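Local coordinates for protein 2-C-methyl-D-erythritol 2,4-cyclodiphosphate synthase (Thermus thermophilus, PDB 1IV3) that converts 4-diphosphocytidyl-2-C-methyl-D-erythritol 2-phosphate to 2-C-methyl-D-erythritol 2,4-cyclodiphosphate with release of CMP, a step in non-mevalonate isoprenoid biosynthesis, at residues Asp38-Ala43 and Leu96-Asp101; Arg16-Cys21 and Asp101-Gly106. The protein carries 3 engineered substitutions. All coordinates share one frame; numbering follows the deposited sequence.

Interaction 1: Asp38-Ala43 and Leu96-Asp101; sequences DAAMHA and LVLTLD. Engineered in segment 38-43: M41 (natural residue Leu). With MG (magnesium ion), chain G.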
ATOM      1  N   ASP A  38      -5.383  11.445  13.531  1.00 11.47           N
ATOM      2  CA  ASP A  38      -4.083  10.780  13.547  1.00  9.78           C
ATOM      3  C   ASP A  38      -4.052   9.603  12.569  1.00 11.65           C
ATOM      4  O   ASP A  38      -4.489   8.479  12.855  1.00 12.37           O
ATOM      5  CB  ASP A  38      -3.773  10.264  14.947  1.00  8.90           C
ATOM      6  CG  ASP A  38      -2.356   9.789  15.164  1.00 11.76           C
ATOM      7  OD1 ASP A  38      -1.747   9.169  14.260  1.00 10.85           O
ATOM      8  OD2 ASP A  38      -1.857  10.012  16.292  1.00 10.90           O
ATOM      9  N   ALA A  39      -3.546   9.877  11.370  1.00 11.99           N
ATOM     10  CA  ALA A  39      -3.598   8.911  10.276  1.00 14.08           C
ATOM     11  C   ALA A  39      -2.803   7.650  10.569  1.00  9.22           C
ATOM     12  O   ALA A  39      -3.158   6.549  10.138  1.00 10.36           O
ATOM     13  CB  ALA A  39      -3.112   9.639   9.029  1.00  8.17           C
ATOM     14  N   ALA A  40      -1.681   7.780  11.278  1.00  9.35           N
ATOM     15  CA  ALA A  40      -0.852   6.650  11.684  1.00  9.96           C
ATOM     16  C   ALA A  40      -1.666   5.703  12.562  1.00 10.47           C
ATOM     17  O   ALA A  40      -1.794   4.514  12.306  1.00  9.96           O
ATOM     18  CB  ALA A  40       0.376   7.094  12.476  1.00 11.60           C
ATOM     19  N   MET A  41      -2.235   6.282  13.627  1.00  9.09           N
ATOM     20  CA  MET A  41      -3.059   5.470  14.513  1.00  6.93           C
ATOM     21  C   MET A  41      -4.203   4.828  13.733  1.00  9.30           C
ATOM     22  O   MET A  41      -4.506   3.647  13.916  1.00  8.94           O
ATOM     23  CB  MET A  41      -3.661   6.286  15.656  1.00 11.62           C
ATOM     24  CG  MET A  41      -2.736   6.700  16.779  1.00 25.37           C
ATOM     25  SD  MET A  41      -2.171   5.382  17.880  1.00  3.68           S
ATOM     26  CE  MET A  41      -0.566   5.071  17.258  1.00  7.68           C
ATOM     27  N   HIS A  42      -4.877   5.577  12.857  1.00 10.78           N
ATOM     28  CA  HIS A  42      -6.036   4.989  12.177  1.00  8.76           C
ATOM     29  C   HIS A  42      -5.650   3.848  11.239  1.00  9.82           C
ATOM     30  O   HIS A  42      -6.313   2.810  11.237  1.00  9.44           O
ATOM     31  CB  HIS A  42      -6.785   6.049  11.372  1.00  9.38           C
ATOM     32  CG  HIS A  42      -7.483   7.011  12.272  1.00 13.52           C
ATOM     33  ND1 HIS A  42      -8.201   8.088  11.829  1.00 22.85           N
ATOM     34  CD2 HIS A  42      -7.561   7.023  13.632  1.00 16.07           C
ATOM     35  CE1 HIS A  42      -8.703   8.746  12.866  1.00 30.35           C
ATOM     36  NE2 HIS A  42      -8.326   8.119  13.971  1.00 21.89           N
ATOM     37  N   ALA A  43      -4.565   4.069  10.504  1.00  8.07           N
ATOM     38  CA  ALA A  43      -4.155   3.008   9.566  1.00  9.72           C
ATOM     39  C   ALA A  43      -3.681   1.759  10.296  1.00  9.22           C
ATOM     40  O   ALA A  43      -3.948   0.640   9.855  1.00  9.61           O
ATOM     41  CB  ALA A  43      -3.064   3.535   8.639  1.00 11.29           C
ATOM     42  N   LEU A  96       5.000   1.015   8.524  1.00 11.75           N
ATOM     43  CA  LEU A  96       4.068   1.954   7.896  1.00 13.95           C
ATOM     44  C   LEU A  96       4.784   3.162   7.315  1.00 15.06           C
ATOM     45  O   LEU A  96       5.894   3.474   7.733  1.00 10.07           O
ATOM     46  CB  LEU A  96       3.032   2.443   8.903  1.00 11.04           C
ATOM     47  CG  LEU A  96       3.572   3.336  10.020  1.00  9.02           C
ATOM     48  CD1 LEU A  96       2.446   4.110  10.698  1.00 13.22           C
ATOM     49  CD2 LEU A  96       4.296   2.497  11.067  1.00 12.58           C
ATOM     50  N   VAL A  97       4.073   3.788   6.376  1.00  9.42           N
ATOM     51  CA  VAL A  97       4.589   4.984   5.728  1.00  7.97           C
ATOM     52  C   VAL A  97       3.633   6.145   5.989  1.00 11.95           C
ATOM     53  O   VAL A  97       2.426   6.013   5.788  1.00 11.50           O
ATOM     54  CB  VAL A  97       4.688   4.814   4.205  1.00  9.90           C
ATOM     55  CG1 VAL A  97       5.304   6.020   3.530  1.00 10.82           C
ATOM     56  CG2 VAL A  97       5.509   3.558   3.882  1.00 12.89           C
ATOM     57  N   LEU A  98       4.222   7.252   6.414  1.00 10.57           N
ATOM     58  CA  LEU A  98       3.508   8.503   6.534  1.00 14.13           C
ATOM     59  C   LEU A  98       3.962   9.455   5.422  1.00 16.90           C
ATOM     60  O   LEU A  98       5.169   9.646   5.257  1.00 12.02           O
ATOM     61  CB  LEU A  98       3.761   9.174   7.869  1.00 12.23           C
ATOM     62  CG  LEU A  98       3.551   8.270   9.076  1.00 14.94           C
ATOM     63  CD1 LEU A  98       3.675   9.118  10.345  1.00 17.35           C
ATOM     64  CD2 LEU A  98       2.209   7.561   9.015  1.00 17.25           C
ATOM     65  N   THR A  99       2.956  10.001   4.743  1.00 10.39           N
ATOM     66  CA  THR A  99       3.212  10.905   3.628  1.00 12.87           C
ATOM     67  C   THR A  99       2.542  12.242   3.872  1.00 16.06           C
ATOM     68  O   THR A  99       1.334  12.316   4.126  1.00 14.73           O
ATOM     69  CB  THR A  99       2.686  10.291   2.315  1.00 12.52           C
ATOM     70  OG1 THR A  99       3.300   9.012   2.110  1.00 13.41           O
ATOM     71  CG2 THR A  99       3.054  11.164   1.138  1.00 11.93           C
ATOM     72  N   LEU A 100       3.330  13.302   3.820  1.00 15.03           N
ATOM     73  CA  LEU A 100       2.814  14.670   3.946  1.00 17.67           C
ATOM     74  C   LEU A 100       3.917  15.650   3.549  1.00 19.43           C
ATOM     75  O   LEU A 100       5.107  15.363   3.734  1.00 13.17           O
ATOM     76  CB  LEU A 100       2.293  14.944   5.353  1.00 19.89           C
ATOM     77  CG  LEU A 100       3.298  15.177   6.481  1.00 14.41           C
ATOM     78  CD1 LEU A 100       2.586  15.454   7.806  1.00 20.41           C
ATOM     79  CD2 LEU A 100       4.231  13.995   6.639  1.00 18.32           C
ATOM     80  N   ASP A 101       3.528  16.783   2.969  1.00 17.91           N
ATOM     81  CA  ASP A 101       4.539  17.714   2.460  1.00 19.08           C
ATOM     82  C   ASP A 101       5.110  18.590   3.560  1.00 20.01           C
ATOM     83  O   ASP A 101       6.244  19.067   3.444  1.00 22.98           O
ATOM     84  CB  ASP A 101       3.935  18.545   1.315  1.00 22.27           C
ATOM     85  CG  ASP A 101       3.561  17.667   0.137  1.00 21.64           C
ATOM     86  OD1 ASP A 101       3.482  16.429   0.275  1.00 25.98           O
ATOM     87  OD2 ASP A 101       3.362  18.198  -0.979  1.00 45.74           O
TER
HETATM   88 MG    MG G1561      -8.384   8.892  10.049  1.00 23.06          MG
HETATM   89  O   HOH W   1     -10.604   8.356   9.574  1.00 38.40           O
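The helix-on-sheet core of the IspF fold is joined here: the first turn of helix 39-50, which brings H42 to the metal site, lies over strand 91-99 of the mixed sheet, and A40 meets L96 and L98. The methyl of A40 makes the closest approaches from the helix side. Its CB lies 3.9 Å from CD2 of L98 and 4.0 Å from CD1 of L96, so one branch of each leucine reaches the same methyl. L96 manages this with CG set between its backbone N and carbonyl carbon (chi1 68°). A144 of strand 141-150 lies against A39, A43 and L98, continuing this apolar layer onto the next strand.

D38 is the N-cap: its OD1 takes the N-H of M41, an engineered residue, in a nearly straight bond of 3.0 Å that arrives from above the carboxylate plane. One turn on, H42 binds magnesium alongside D8 and H10, while its NE2 is hydrogen-bonded to OG of S73. The backbone O of D38 sits 3.3 Å above one face of the H42 imidazole, near its rim, and H42 ND1 is 2.0 Å from the magnesium.

Interaction 2: Arg16-Cys21 and Asp101-Gly106; sequences RPLYLC and DRPKLG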
ATOM      1  N   ARG A  16      -4.557  24.013  12.720  1.00 22.32           N
ATOM      2  CA  ARG A  16      -5.122  22.937  13.535  1.00 18.74           C
ATOM      3  C   ARG A  16      -3.988  22.107  14.127  1.00 18.29           C
ATOM      4  O   ARG A  16      -2.935  21.974  13.486  1.00 17.51           O
ATOM      5  CB  ARG A  16      -6.013  22.060  12.666  1.00 17.54           C
ATOM      6  CG  ARG A  16      -7.373  22.624  12.305  1.00 33.96           C
ATOM      7  CD  ARG A  16      -8.182  21.594  11.520  1.00 50.70           C
ATOM      8  NE  ARG A  16      -9.116  22.261  10.611  1.00 70.70           N
ATOM      9  CZ  ARG A  16     -10.205  22.883  11.050  1.00 79.91           C
ATOM     10  NH1 ARG A  16     -10.451  22.893  12.355  1.00 68.98           N
ATOM     11  NH2 ARG A  16     -11.029  23.479  10.199  1.00 91.77           N
ATOM     12  N   PRO A  17      -4.138  21.528  15.301  1.00 16.95           N
ATOM     13  CA  PRO A  17      -3.066  20.685  15.863  1.00 15.49           C
ATOM     14  C   PRO A  17      -2.844  19.440  15.015  1.00 15.46           C
ATOM     15  O   PRO A  17      -3.748  18.845  14.438  1.00 17.10           O
ATOM     16  CB  PRO A  17      -3.605  20.293  17.250  1.00 15.29           C
ATOM     17  CG  PRO A  17      -5.092  20.370  17.057  1.00 20.37           C
ATOM     18  CD  PRO A  17      -5.307  21.594  16.205  1.00 22.22           C
ATOM     19  N   LEU A  18      -1.582  19.025  14.937  1.00 13.01           N
ATOM     20  CA  LEU A  18      -1.259  17.821  14.181  1.00 14.03           C
ATOM     21  C   LEU A  18      -0.924  16.683  15.138  1.00 12.85           C
ATOM     22  O   LEU A  18      -0.016  16.838  15.960  1.00 17.53           O
ATOM     23  CB  LEU A  18      -0.068  18.060  13.246  1.00  9.85           C
ATOM     24  CG  LEU A  18       0.399  16.803  12.510  1.00 13.43           C
ATOM     25  CD1 LEU A  18      -0.669  16.288  11.563  1.00 11.42           C
ATOM     26  CD2 LEU A  18       1.696  17.074  11.755  1.00 17.15           C
ATOM     27  N   TYR A  19      -1.645  15.577  15.034  1.00 11.65           N
ATOM     28  CA  TYR A  19      -1.361  14.404  15.843  1.00 12.65           C
ATOM     29  C   TYR A  19      -0.894  13.246  14.979  1.00 14.89           C
ATOM     30  O   TYR A  19      -1.565  12.943  13.981  1.00 13.95           O
ATOM     31  CB  TYR A  19      -2.624  13.941  16.601  1.00 15.24           C
ATOM     32  CG  TYR A  19      -3.021  15.003  17.603  1.00 13.04           C
ATOM     33  CD1 TYR A  19      -2.280  15.053  18.780  1.00 19.02           C
ATOM     34  CD2 TYR A  19      -4.060  15.884  17.378  1.00 16.26           C
ATOM     35  CE1 TYR A  19      -2.586  15.996  19.740  1.00 21.38           C
ATOM     36  CE2 TYR A  19      -4.379  16.846  18.345  1.00 17.87           C
ATOM     37  CZ  TYR A  19      -3.622  16.874  19.505  1.00 24.13           C
ATOM     38  OH  TYR A  19      -3.889  17.795  20.498  1.00 36.84           O
ATOM     39  N   LEU A  20       0.211  12.601  15.367  1.00 13.29           N
ATOM     40  CA  LEU A  20       0.702  11.469  14.572  1.00 12.08           C
ATOM     41  C   LEU A  20       1.342  10.463  15.513  1.00 10.69           C
ATOM     42  O   LEU A  20       2.129  10.833  16.384  1.00 11.62           O
ATOM     43  CB  LEU A  20       1.688  11.875  13.478  1.00 13.24           C
ATOM     44  CG  LEU A  20       1.081  12.520  12.230  1.00 16.05           C
ATOM     45  CD1 LEU A  20       2.161  13.127  11.336  1.00 14.16           C
ATOM     46  CD2 LEU A  20       0.258  11.535  11.415  1.00 18.77           C
ATOM     47  N   CYS A  21       0.956   9.203  15.337  1.00 10.37           N
ATOM     48  CA  CYS A  21       1.527   8.173  16.192  1.00  9.22           C
ATOM     49  C   CYS A  21       1.253   8.408  17.671  1.00 10.79           C
ATOM     50  O   CYS A  21       2.004   7.931  18.522  1.00 13.68           O
ATOM     51  CB  CYS A  21       3.053   8.095  15.986  1.00  7.62           C
ATOM     52  SG  CYS A  21       3.517   7.561  14.315  1.00 12.52           S
ATOM     53  N   ASP A 101       3.528  16.783   2.969  1.00 17.91           N
ATOM     54  CA  ASP A 101       4.539  17.714   2.460  1.00 19.08           C
ATOM     55  C   ASP A 101       5.110  18.590   3.560  1.00 20.01           C
ATOM     56  O   ASP A 101       6.244  19.067   3.444  1.00 22.98           O
ATOM     57  CB  ASP A 101       3.935  18.545   1.315  1.00 22.27           C
ATOM     58  CG  ASP A 101       3.561  17.667   0.137  1.00 21.64           C
ATOM     59  OD1 ASP A 101       3.482  16.429   0.275  1.00 25.98           O
ATOM     60  OD2 ASP A 101       3.362  18.198  -0.979  1.00 45.74           O
ATOM     61  N   ARG A 102       4.380  18.813   4.647  1.00 17.43           N
ATOM     62  CA  ARG A 102       4.912  19.564   5.785  1.00 13.98           C
ATOM     63  C   ARG A 102       4.088  19.175   7.001  1.00 16.02           C
ATOM     64  O   ARG A 102       2.931  18.794   6.746  1.00 19.92           O
ATOM     65  CB  ARG A 102       4.849  21.062   5.519  1.00 19.63           C
ATOM     66  CG  ARG A 102       3.522  21.506   4.942  1.00 28.88           C
ATOM     67  CD  ARG A 102       3.432  23.011   4.688  1.00 30.66           C
ATOM     68  NE  ARG A 102       2.027  23.371   4.474  1.00 37.07           N
ATOM     69  CZ  ARG A 102       1.440  24.501   4.827  1.00 42.34           C
ATOM     70  NH1 ARG A 102       2.136  25.448   5.441  1.00 33.15           N
ATOM     71  NH2 ARG A 102       0.149  24.686   4.564  1.00 43.28           N
ATOM     72  N   PRO A 103       4.609  19.231   8.210  1.00 18.68           N
ATOM     73  CA  PRO A 103       5.970  19.623   8.560  1.00 20.53           C
ATOM     74  C   PRO A 103       6.954  18.471   8.362  1.00 24.74           C
ATOM     75  O   PRO A 103       6.531  17.334   8.146  1.00 26.67           O
ATOM     76  CB  PRO A 103       5.874  19.912  10.065  1.00 26.38           C
ATOM     77  CG  PRO A 103       4.864  18.910  10.527  1.00 24.68           C
ATOM     78  CD  PRO A 103       3.845  18.843   9.429  1.00 24.48           C
ATOM     79  N   LYS A 104       8.253  18.743   8.434  1.00 17.79           N
ATOM     80  CA  LYS A 104       9.241  17.674   8.421  1.00 23.03           C
ATOM     81  C   LYS A 104       9.071  16.767   9.640  1.00 19.06           C
ATOM     82  O   LYS A 104       8.956  17.273  10.767  1.00 15.09           O
ATOM     83  CB  LYS A 104      10.664  18.262   8.416  1.00 23.44           C
ATOM     84  CG  LYS A 104      10.938  19.038   7.125  1.00 32.91           C
ATOM     85  CD  LYS A 104      12.365  19.558   7.082  1.00 48.64           C
ATOM     86  CE  LYS A 104      13.066  19.144   5.792  1.00 50.90           C
ATOM     87  NZ  LYS A 104      12.861  20.161   4.715  1.00 72.46           N
ATOM     88  N   LEU A 105       9.071  15.460   9.408  1.00 13.47           N
ATOM     89  CA  LEU A 105       8.902  14.529  10.536  1.00 13.93           C
ATOM     90  C   LEU A 105      10.222  14.024  11.082  1.00 12.92           C
ATOM     91  O   LEU A 105      10.294  13.524  12.211  1.00 10.08           O
ATOM     92  CB  LEU A 105       7.957  13.392  10.110  1.00 15.93           C
ATOM     93  CG  LEU A 105       6.498  13.792   9.824  1.00 13.69           C
ATOM     94  CD1 LEU A 105       5.628  12.565   9.595  1.00 11.61           C
ATOM     95  CD2 LEU A 105       5.906  14.624  10.963  1.00 11.84           C
ATOM     96  N   GLY A 106      11.288  14.175  10.282  1.00 19.33           N
ATOM     97  CA  GLY A 106      12.619  13.764  10.701  1.00 16.85           C
ATOM     98  C   GLY A 106      13.014  14.077  12.130  1.00 19.85           C
ATOM     99  O   GLY A 106      13.427  13.158  12.876  1.00 16.59           O
TER
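L18, L20 and L105 carry most of this contact, with P103 as the fourth partner; together they make two apolar pairs between the short strand 18-20 and the loop that follows strand 91-99. The L18 side chain points at the P103 ring. One methyl of the leucine, CD2, comes up to the ring at its CD, 3.6 Å away, with CG of P103 a little farther off at 3.9 Å from the same L18 CD2. CG of L18 stands opposite its own backbone N (chi1 175°), extending the side chain toward the loop. In the loop itself the peptide bond between R102 and P103 is cis; CB of R102 points away from strand 18-20 and the P103 ring toward it.

Two residues along each segment, L20 and L105 form the second pair, with their side chains crossing at about a right angle. CD1 of L20 lies 3.9 Å from CD1 and 4.1 Å from CD2 of L105, so a single methyl of L20 faces the forked end of its partner. The backbones stay well separated, L18 CA being 9.3 Å from P103 CA, and the interval is bridged by side chains.

Residues 101-106 belong to the substrate-binding segment 100-106, though no substrate is present in this model, and the contact packs P103 and L105 of that loop against strand 18-20. L105 also lies close to F131, another residue of the substrate site. R102 makes a salt bridge with E14 through NH2.

Around the pair of segments, strand 18-20 runs antiparallel to strand 23-25, with L18 backbone-bonded to and packed on I25. P103 touches S27, and just past the strand C21 rests on L112 and L116 of helix 109-120.

How the interactions relate
Both contacts are buried, small and apolar across their segments, but interaction 1 lies deeper, its centre about 6 Å from the centre of the chain, against about 12 Å for that of interaction 2. The first sets a helix turn on the main sheet, with a metal ligand close by; the second pairs a short strand with a substrate-binding loop in which L105 is buried, P103 partly exposed, and R102, K104 and G106 exposed. Strand 91-99 leads into that loop, and D101 belongs to both. The two also touch: D38 OD1 lies 2.9 Å from C21 N, a probable hydrogen bond linking the helix start to the residue just after strand 18-20, while L100 CD2 packs on L105 CD1 at 3.6 Å.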